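Local coordinates for uncharacterized protein (Bacteroides eggerthii DSM 20697, PDB 4ECO) that is of unknown function but, as a leucine-rich repeat protein, probably binds other proteins along its curved solenoid, at residues V97-G102 and F197-V202; L33-I38 and G102-L107. All coordinates share one frame; numbering follows the deposited sequence.

Contact 1: V97-G102 and F197-V202; sequences VPDAIG and FVSKAV
Ser199 fills the hollow left by the bend of 97-102 where Val97 and Pro98 lead into the 3-10 turn of Asp99 to Gly102. Its CB lies 3.3 Å from Val97 O, beside Pro98 O, with Ile101 CG2 at its margin. OG stands anti to the backbone N (chi1 172°), where it donates to Asp99 OD1 at 2.7 Å, reaching that oxygen on its anti side and a little out of the carboxylate plane. The same OG accepts from Ala201 N at 3.1 Å, an ST turn that starts the second 3-10 segment. Asp99 OD1 also receives Glu228 N, and OD2 is held by Asn229 N and Ser232 OG, so this buried carboxylate is satisfied on both oxygens and ties 97-102 to the chain ahead of helix 233-238. Neighbouring turns of a leucine-rich repeat solenoid, separated in sequence by a long insertion, are stacked here: each chain runs past Val97 or Val198 and curls into a 3-10 turn, and the matching parts lie side by side. Val97 N donates almost straight (176°) to Phe197 O at 2.9 Å; the return bond, Ser199 N to Val97 O, is weak. Val97 CB and Val198 CG1 meet at 4.2 Å, their side chains on the same face. Next to Phe197 O sits Val97 CG2, and Val97 O comes to the edge of the Phe197 ring, which has a cation-pi contact with Arg96. Between the 3-10 turns the Ala201 methyl is the bump: CB fits into the curl of the first turn, 3.5 Å from Asp99 O and 3.7 Å from Ile101 CG2. That Ile101 branch reaches on to Val202 CG2, while Gly102 CA, which carries no side chain, lies against Ala201 O.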
loop_
_atom_site.group_PDB
_atom_site.type_symbol
_atom_site.label_atom_id
_atom_site.label_comp_id
_atom_site.label_asym_id
_atom_site.label_seq_id
_atom_site.Cartn_x
_atom_site.Cartn_y
_atom_site.Cartn_z
ATOM N N VAL A 97 24.724 15.643 -16.471
ATOM C CA VAL A 97 25.035 16.330 -15.201
ATOM C C VAL A 97 26.549 16.483 -15.159
ATOM O O VAL A 97 27.258 15.476 -15.207
ATOM C CB VAL A 97 24.431 15.614 -13.969
ATOM C CG1 VAL A 97 24.790 16.342 -12.684
ATOM C CG2 VAL A 97 22.912 15.499 -14.105
ATOM N N PRO A 98 27.052 17.743 -15.231
ATOM C CA PRO A 98 28.506 17.947 -15.359
ATOM C C PRO A 98 29.259 17.735 -14.058
ATOM O O PRO A 98 28.654 17.676 -12.996
ATOM C CB PRO A 98 28.614 19.402 -15.835
ATOM C CG PRO A 98 27.414 20.079 -15.318
ATOM C CD PRO A 98 26.324 19.040 -15.201
ATOM N N ASP A 99 30.600 17.667 -14.154
ATOM C CA ASP A 99 31.518 17.449 -13.040
ATOM C C ASP A 99 31.490 18.614 -12.063
ATOM O O ASP A 99 31.979 18.473 -10.940
ATOM C CB ASP A 99 32.951 17.221 -13.569
ATOM C CG ASP A 99 33.027 16.146 -14.638
ATOM O OD1 ASP A 99 32.527 15.022 -14.396
ATOM O OD2 ASP A 99 33.506 16.449 -15.735
ATOM N N ALA A 100 30.891 19.746 -12.478
ATOM C CA ALA A 100 30.720 20.970 -11.689
ATOM C C ALA A 100 29.885 20.707 -10.406
ATOM O O ALA A 100 30.014 21.449 -9.424
ATOM C CB ALA A 100 30.049 22.050 -12.538
ATOM N N ILE A 101 29.079 19.624 -10.406
ATOM C CA ILE A 101 28.213 19.222 -9.302
ATOM C C ILE A 101 29.053 19.025 -8.015
ATOM O O ILE A 101 28.587 19.415 -6.939
ATOM C CB ILE A 101 27.365 17.961 -9.679
ATOM C CG1 ILE A 101 26.257 17.645 -8.660
ATOM C CG2 ILE A 101 28.183 16.726 -10.025
ATOM C CD1 ILE A 101 24.915 18.205 -9.028
ATOM N N GLY A 102 30.292 18.529 -8.164
ATOM C CA GLY A 102 31.243 18.265 -7.081
ATOM C C GLY A 102 31.686 19.471 -6.265
ATOM O O GLY A 102 32.243 19.312 -5.182
ATOM N N PHE A 197 23.246 11.265 -18.497
ATOM C CA PHE A 197 24.500 11.010 -17.807
ATOM C C PHE A 197 24.518 11.732 -16.454
ATOM O O PHE A 197 23.970 12.836 -16.327
ATOM C CB PHE A 197 25.671 11.505 -18.704
ATOM C CG PHE A 197 27.043 11.040 -18.318
ATOM C CD1 PHE A 197 27.780 11.716 -17.355
ATOM C CD2 PHE A 197 27.610 9.925 -18.920
ATOM C CE1 PHE A 197 29.031 11.250 -16.957
ATOM C CE2 PHE A 197 28.870 9.470 -18.533
ATOM C CZ PHE A 197 29.578 10.146 -17.562
ATOM N N VAL A 198 25.146 11.105 -15.445
ATOM C CA VAL A 198 25.344 11.682 -14.113
ATOM C C VAL A 198 26.806 11.473 -13.783
ATOM O O VAL A 198 27.293 10.334 -13.801
ATOM C CB VAL A 198 24.409 11.188 -12.971
ATOM C CG1 VAL A 198 24.566 12.073 -11.738
ATOM C CG2 VAL A 198 22.955 11.177 -13.403
ATOM N N SER A 199 27.506 12.585 -13.508
ATOM C CA SER A 199 28.923 12.646 -13.195
ATOM C C SER A 199 29.305 11.860 -11.913
ATOM O O SER A 199 28.571 11.823 -10.922
ATOM C CB SER A 199 29.343 14.107 -13.034
ATOM O OG SER A 199 30.667 14.269 -12.557
ATOM N N LYS A 200 30.493 11.263 -11.963
ATOM C CA LYS A 200 31.211 10.567 -10.910
ATOM C C LYS A 200 31.365 11.471 -9.677
ATOM O O LYS A 200 31.396 10.977 -8.549
ATOM C CB LYS A 200 32.598 10.245 -11.505
ATOM C CG LYS A 200 33.515 9.327 -10.727
ATOM C CD LYS A 200 34.818 9.156 -11.488
ATOM C CE LYS A 200 35.830 8.358 -10.701
ATOM N NZ LYS A 200 37.090 8.110 -11.467
ATOM N N ALA A 201 31.447 12.809 -9.920
ATOM C CA ALA A 201 31.695 13.918 -8.983
ATOM C C ALA A 201 30.801 13.913 -7.745
ATOM O O ALA A 201 31.204 14.511 -6.755
ATOM C CB ALA A 201 31.543 15.258 -9.691
ATOM N N VAL A 202 29.632 13.222 -7.774
ATOM C CA VAL A 202 28.688 13.096 -6.657
ATOM C C VAL A 202 29.446 12.535 -5.378
ATOM O O VAL A 202 29.114 12.927 -4.253
ATOM C CB VAL A 202 27.466 12.235 -7.092
ATOM C CG1 VAL A 202 26.518 11.944 -5.931
ATOM C CG2 VAL A 202 26.706 12.933 -8.208
#

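Contact 2: L33-I38 and G102-L107; sequences LALKEI and GQLTEL
Ala34 and Leu104 carry most of this apolar contact, in which one side of helix 27-41 packs on the end of a 3-10 turn and the bend that follows it. The Ala34 methyl points at the 102-107 segment and touches two residues in succession: its CB is 3.9 Å from Gln103 CB and 4.0 Å from Leu104 CD2. Leu104 spreads its two methyls over the helix surface. CD2 takes Ala34, whereas CD1 meets Leu35 CD2 and Ile38 CD1, each at 4.2 Å. The Leu35 and Leu104 side chains cross at about a right angle, and of Leu35 it is the CD2 methyl that does the touching.

No hydrogen bond joins the two segments; polar contacts lie to the side. Gln103 lends only CB and CG to Ala34: its chain bends at chi2 (49°), and its amide leads away to earlier residues of the same helix, NE2 donating to Glu27 and Asp31 while OE1 accepts from Lys30. Within 102-107, an inverse gamma turn at Leu104, with only a weak bond from Thr105 N to Gln103 O, leads into a type I beta turn, closed by Leu107 N to Leu104 O, that turns the chain toward strand 109-111.

The helix lies at the N-terminal end of the leucine-rich repeat solenoid. Strand 83-87 adds Val83 against Leu35 and Leu86 against Leu104, and Tyr234 and Tyr238 of helix 233-238 touch Gln103.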
loop_
_atom_site.group_PDB
_atom_site.type_symbol
_atom_site.label_atom_id
_atom_site.label_comp_id
_atom_site.label_asym_id
_atom_site.label_seq_id
_atom_site.Cartn_x
_atom_site.Cartn_y
_atom_site.Cartn_z
ATOM N N LEU A 33 28.640 29.475 -9.790
ATOM C CA LEU A 33 29.191 29.238 -11.120
ATOM C C LEU A 33 28.933 27.780 -11.514
ATOM O O LEU A 33 28.708 27.499 -12.703
ATOM C CB LEU A 33 30.678 29.581 -11.179
ATOM C CG LEU A 33 31.051 30.996 -10.761
ATOM C CD1 LEU A 33 32.543 31.141 -10.614
ATOM C CD2 LEU A 33 30.500 32.035 -11.723
ATOM N N ALA A 34 28.907 26.866 -10.499
ATOM C CA ALA A 34 28.567 25.453 -10.663
ATOM C C ALA A 34 27.079 25.323 -11.014
ATOM O O ALA A 34 26.750 24.643 -11.995
ATOM C CB ALA A 34 28.901 24.665 -9.407
ATOM N N LEU A 35 26.185 26.039 -10.279
ATOM C CA LEU A 35 24.747 26.048 -10.568
ATOM C C LEU A 35 24.464 26.444 -12.006
ATOM O O LEU A 35 23.714 25.744 -12.687
ATOM C CB LEU A 35 23.979 27.000 -9.639
ATOM C CG LEU A 35 23.706 26.525 -8.221
ATOM C CD1 LEU A 35 22.891 27.555 -7.479
ATOM C CD2 LEU A 35 22.993 25.188 -8.206
ATOM N N LYS A 36 25.088 27.544 -12.478
ATOM C CA LYS A 36 24.918 28.052 -13.840
ATOM C C LYS A 36 25.473 27.028 -14.874
ATOM O O LYS A 36 24.831 26.778 -15.904
ATOM C CB LYS A 36 25.593 29.429 -13.971
ATOM C CG LYS A 36 25.699 30.012 -15.378
ATOM C CD LYS A 36 24.398 30.390 -16.059
ATOM C CE LYS A 36 24.748 30.903 -17.437
ATOM N NZ LYS A 36 23.540 31.193 -18.244
ATOM N N GLU A 37 26.609 26.397 -14.560
ATOM C CA GLU A 37 27.205 25.414 -15.453
ATOM C C GLU A 37 26.288 24.154 -15.550
ATOM O O GLU A 37 26.109 23.600 -16.639
ATOM C CB GLU A 37 28.621 25.068 -14.981
ATOM C CG GLU A 37 29.499 24.528 -16.098
ATOM C CD GLU A 37 30.990 24.578 -15.830
ATOM O OE1 GLU A 37 31.480 25.632 -15.356
ATOM O OE2 GLU A 37 31.675 23.576 -16.150
ATOM N N ILE A 38 25.666 23.762 -14.419
ATOM C CA ILE A 38 24.718 22.645 -14.342
ATOM C C ILE A 38 23.487 22.991 -15.212
ATOM O O ILE A 38 23.084 22.184 -16.045
ATOM C CB ILE A 38 24.355 22.344 -12.856
ATOM C CG1 ILE A 38 25.509 21.564 -12.199
ATOM C CG2 ILE A 38 23.008 21.582 -12.722
ATOM C CD1 ILE A 38 25.557 21.643 -10.676
ATOM N N GLY A 102 30.292 18.529 -8.164
ATOM C CA GLY A 102 31.243 18.265 -7.081
ATOM C C GLY A 102 31.686 19.471 -6.265
ATOM O O GLY A 102 32.243 19.312 -5.182
ATOM N N GLN A 103 31.414 20.681 -6.762
ATOM C CA GLN A 103 31.719 21.948 -6.099
ATOM C C GLN A 103 30.788 22.175 -4.896
ATOM O O GLN A 103 31.222 22.713 -3.866
ATOM C CB GLN A 103 31.597 23.117 -7.119
ATOM C CG GLN A 103 31.721 24.536 -6.554
ATOM C CD GLN A 103 32.902 24.762 -5.640
ATOM O OE1 GLN A 103 34.039 24.331 -5.897
ATOM N NE2 GLN A 103 32.635 25.445 -4.545
ATOM N N LEU A 104 29.519 21.761 -5.037
ATOM C CA LEU A 104 28.448 21.940 -4.062
ATOM C C LEU A 104 28.613 20.969 -2.918
ATOM O O LEU A 104 27.757 20.111 -2.716
ATOM C CB LEU A 104 27.077 21.727 -4.754
ATOM C CG LEU A 104 26.796 22.473 -6.053
ATOM C CD1 LEU A 104 25.387 22.223 -6.494
ATOM C CD2 LEU A 104 27.018 23.950 -5.894
ATOM N N THR A 105 29.715 21.101 -2.160
ATOM C CA THR A 105 30.072 20.176 -1.076
ATOM C C THR A 105 29.192 20.327 0.189
ATOM O O THR A 105 29.220 19.443 1.055
ATOM C CB THR A 105 31.539 20.354 -0.718
ATOM O OG1 THR A 105 31.820 21.740 -0.465
ATOM C CG2 THR A 105 32.457 19.781 -1.787
ATOM N N GLU A 106 28.386 21.388 0.275
ATOM C CA GLU A 106 27.529 21.596 1.443
ATOM C C GLU A 106 26.171 20.973 1.227
ATOM O O GLU A 106 25.314 21.042 2.122
ATOM C CB GLU A 106 27.382 23.095 1.796
ATOM C CG GLU A 106 28.689 23.753 2.209
ATOM C CD GLU A 106 29.560 22.960 3.170
ATOM O OE1 GLU A 106 29.032 22.518 4.215
ATOM O OE2 GLU A 106 30.768 22.780 2.878
ATOM N N LEU A 107 25.979 20.359 0.034
ATOM C CA LEU A 107 24.749 19.701 -0.421
ATOM C C LEU A 107 24.385 18.523 0.483
ATOM O O LEU A 107 25.223 17.632 0.717
ATOM C CB LEU A 107 24.963 19.226 -1.859
ATOM C CG LEU A 107 23.816 19.190 -2.844
ATOM C CD1 LEU A 107 23.030 20.466 -2.861
ATOM C CD2 LEU A 107 24.349 18.978 -4.228
#

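Both contacts are buried, their centres about 9 Å apart. Segments 97-102 and 102-107 form one continuous chain, overlapping at Gly102, which touches 197-202 but takes no part in contact 2. Contact 1 joins one solenoid turn to the next and mixes backbone bonds with a polar hub at a buried carboxylate. In contact 2, 33-38 and 102-107 meet by apolar packing without a hydrogen bond; the polar bonds of Gln103 reach the start of the helix instead. Pro98 CG packs on Ile38 CA, Ala100 O comes within 3.4 Å of Ala34 CB, and Ile101 CA lies 3.8 Å from Ile38 CD1. The 3-10 turn is thus packed between helix 27-41 and the 197-202 segment.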